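Local coordinates for protein autolysin E (Staphylococcus aureus, PDB 4PI8) that probably hydrolyses the glycan strands of peptidoglycan as a glucosaminidase of the lysozyme clan, at residues 128-133 with 154-159. The protein carries 1 engineered substitution. Sequence-based numbering, arbitrary orientation.
Sequences YNFFGI and TSPDKA. With AMU (N-acetyl-beta-muramic acid), chain B.
Thr154 turns its carbonyl O to the edge of the Tyr128 ring, close to the ring plane, with CE1 3.8 Å away. Ser155 follows with its backbone, its C lying 3.5 Å from Tyr128 CD1; its CB points away from 128-133, and OG, at the N-cap of helix 156-172, accepts from Lys158 N. Pro156, in the first turn, touches two aromatic rings with different atoms. Its CD sits almost exactly above the centre of the Tyr128 ring, a CH-pi contact 3.9 Å from the centroid and 10° off the normal; its CB meets Phe130 CZ at 3.8 Å. Tyr128 CB points to the helix start, and chi1 of -64° sets CG anti to the carbonyl carbon, beside the backbone N. One turn on, Ala159 CB packs against Tyr128 CB and over a face of the Phe130 ring, shifted toward the rim near CD2. Ala159 O lies at the edge of the Phe131 ring, near its plane, 3.6 Å from CE2, and also takes a hydrogen bond from a water that accepts from Phe130 N. Within 128-133, Asn129 folds the loop on itself: OD1 accepts from Ile133 N in a nearly straight bond (178°) and, weakly, from Phe131 N, while ND2 donates to Ile133 O. Gly132 and Ile133 come close to the N-acetylmuramic acid, to which Gly134 N is hydrogen-bonded. Side chains thus join the segments by CH-pi and apolar contacts, one water links the backbones, and Asn129 holds the glycan-contacting end of the loop from within.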
loop_
_atom_site.group_PDB
_atom_site.type_symbol
_atom_site.label_atom_id
_atom_site.label_comp_id
_atom_site.label_asym_id
_atom_site.label_seq_id
_atom_site.Cartn_x
_atom_site.Cartn_y
_atom_site.Cartn_z
ATOM N N TYR A 128 10.317 12.128 -4.767
ATOM C CA TYR A 128 9.556 11.003 -5.350
ATOM C C TYR A 128 8.817 10.299 -4.223
ATOM O O TYR A 128 9.222 10.327 -3.095
ATOM C CB TYR A 128 10.542 10.012 -6.028
ATOM C CG TYR A 128 11.271 10.671 -7.199
ATOM C CD1 TYR A 128 12.431 11.388 -6.951
ATOM C CD2 TYR A 128 10.796 10.556 -8.461
ATOM C CE1 TYR A 128 13.091 12.004 -8.022
ATOM C CE2 TYR A 128 11.431 11.165 -9.552
ATOM C CZ TYR A 128 12.583 11.900 -9.279
ATOM O OH TYR A 128 13.275 12.504 -10.342
ATOM N N ASN A 129 7.694 9.711 -4.619
ATOM C CA ASN A 129 6.843 8.985 -3.624
ATOM C C ASN A 129 6.074 7.953 -4.403
ATOM O O ASN A 129 5.250 8.256 -5.236
ATOM C CB ASN A 129 5.918 10.018 -3.008
ATOM C CG ASN A 129 5.127 9.483 -1.837
ATOM O OD1 ASN A 129 4.820 8.297 -1.713
ATOM N ND2 ASN A 129 4.832 10.374 -0.956
ATOM N N PHE A 130 6.383 6.662 -4.122
ATOM C CA PHE A 130 5.791 5.594 -4.879
ATOM C C PHE A 130 4.752 4.741 -4.125
ATOM O O PHE A 130 4.300 3.736 -4.644
ATOM C CB PHE A 130 6.899 4.650 -5.417
ATOM C CG PHE A 130 7.876 5.277 -6.373
ATOM C CD1 PHE A 130 7.529 6.314 -7.204
ATOM C CD2 PHE A 130 9.155 4.782 -6.418
ATOM C CE1 PHE A 130 8.466 6.889 -8.068
ATOM C CE2 PHE A 130 10.060 5.290 -7.332
ATOM C CZ PHE A 130 9.727 6.354 -8.130
ATOM N N PHE A 131 4.420 5.189 -2.907
ATOM C CA PHE A 131 3.505 4.401 -2.070
ATOM C C PHE A 131 2.369 5.218 -1.467
ATOM O O PHE A 131 1.803 4.789 -0.433
ATOM C CB PHE A 131 4.250 3.553 -1.034
ATOM C CG PHE A 131 5.321 2.675 -1.629
ATOM C CD1 PHE A 131 5.015 1.417 -2.084
ATOM C CD2 PHE A 131 6.604 3.136 -1.728
ATOM C CE1 PHE A 131 5.952 0.581 -2.645
ATOM C CE2 PHE A 131 7.567 2.354 -2.294
ATOM C CZ PHE A 131 7.256 1.081 -2.769
ATOM N N GLY A 132 2.096 6.385 -2.014
ATOM C CA GLY A 132 1.014 7.185 -1.476
ATOM C C GLY A 132 1.220 7.592 -0.062
ATOM O O GLY A 132 0.212 7.606 0.717
ATOM N N ILE A 133 2.400 7.974 0.392
ATOM C CA ILE A 133 2.731 8.250 1.745
ATOM C C ILE A 133 2.667 9.752 2.008
ATOM O O ILE A 133 3.470 10.539 1.467
ATOM C CB ILE A 133 4.097 7.665 2.158
ATOM C CG1 ILE A 133 4.091 6.140 1.963
ATOM C CG2 ILE A 133 4.473 8.019 3.571
ATOM C CD1 ILE A 133 5.448 5.497 1.944
ATOM N N THR A 154 14.909 11.903 -2.572
ATOM C CA THR A 154 15.379 12.702 -3.703
ATOM C C THR A 154 15.721 11.942 -4.958
ATOM O O THR A 154 16.190 12.488 -5.943
ATOM C CB THR A 154 16.655 13.508 -3.271
ATOM O OG1 THR A 154 17.641 12.617 -2.773
ATOM C CG2 THR A 154 16.332 14.516 -2.208
ATOM N N SER A 155 15.433 10.629 -5.000
ATOM C CA SER A 155 15.594 9.821 -6.164
ATOM C C SER A 155 14.542 8.683 -6.157
ATOM O O SER A 155 14.037 8.356 -5.062
ATOM C CB SER A 155 16.970 9.180 -6.196
ATOM O OG SER A 155 17.132 8.175 -5.204
ATOM N N PRO A 156 14.305 8.054 -7.305
ATOM C CA PRO A 156 13.412 6.897 -7.332
ATOM C C PRO A 156 13.928 5.819 -6.397
ATOM O O PRO A 156 13.110 5.193 -5.666
ATOM C CB PRO A 156 13.464 6.471 -8.774
ATOM C CG PRO A 156 13.605 7.787 -9.544
ATOM C CD PRO A 156 14.595 8.524 -8.692
ATOM N N ASP A 157 15.222 5.531 -6.379
ATOM C CA ASP A 157 15.706 4.438 -5.551
ATOM C C ASP A 157 15.504 4.767 -4.072
ATOM O O ASP A 157 15.139 3.896 -3.252
ATOM C CB ASP A 157 17.190 4.116 -5.847
ATOM C CG ASP A 157 17.369 3.497 -7.195
ATOM O OD1 ASP A 157 16.459 3.104 -7.920
ATOM O OD2 ASP A 157 18.578 3.341 -7.594
ATOM N N LYS A 158 15.707 6.012 -3.665
ATOM C CA LYS A 158 15.496 6.418 -2.293
ATOM C C LYS A 158 13.980 6.317 -1.915
ATOM O O LYS A 158 13.652 5.946 -0.782
ATOM C CB LYS A 158 15.961 7.827 -1.969
ATOM C CG LYS A 158 17.478 7.881 -1.913
ATOM C CD LYS A 158 17.934 9.321 -1.999
ATOM C CE LYS A 158 19.454 9.377 -1.845
ATOM N NZ LYS A 158 19.891 9.073 -0.452
ATOM N N ALA A 159 13.097 6.586 -2.874
ATOM C CA ALA A 159 11.637 6.431 -2.630
ATOM C C ALA A 159 11.241 4.967 -2.504
ATOM O O ALA A 159 10.327 4.668 -1.706
ATOM C CB ALA A 159 10.879 7.084 -3.726
HETATM C C1 AMU B . -4.105 8.247 3.187
HETATM C C2 AMU B . -2.973 8.386 4.163
HETATM C C3 AMU B . -3.497 8.254 5.602
HETATM C C4 AMU B . -4.644 9.273 5.798
HETATM C C5 AMU B . -5.628 9.157 4.669
HETATM C C6 AMU B . -6.762 10.176 4.808
HETATM C C7 AMU B . -0.631 7.520 4.078
HETATM C C8 AMU B . 0.199 6.261 3.941
HETATM C C9 AMU B . -2.026 7.263 7.233
HETATM C C10 AMU B . -0.594 7.390 7.580
HETATM C C11 AMU B . -2.886 7.031 8.473
HETATM O O1 AMU B . -3.656 8.415 1.852
HETATM O O3 AMU B . -2.467 8.449 6.566
HETATM O O4 AMU B . -5.206 8.947 7.079
HETATM O O5 AMU B . -4.986 9.350 3.434
HETATM O O6 AMU B . -7.812 9.969 3.856
HETATM O O7 AMU B . -0.111 8.611 4.169
HETATM O O10 AMU B . 0.125 6.352 7.691
HETATM O O11 AMU B . -0.111 8.570 7.817
HETATM N N2 AMU B . -1.941 7.337 3.963
HETATM O O HOH W 1 8.037 6.254 -1.695
#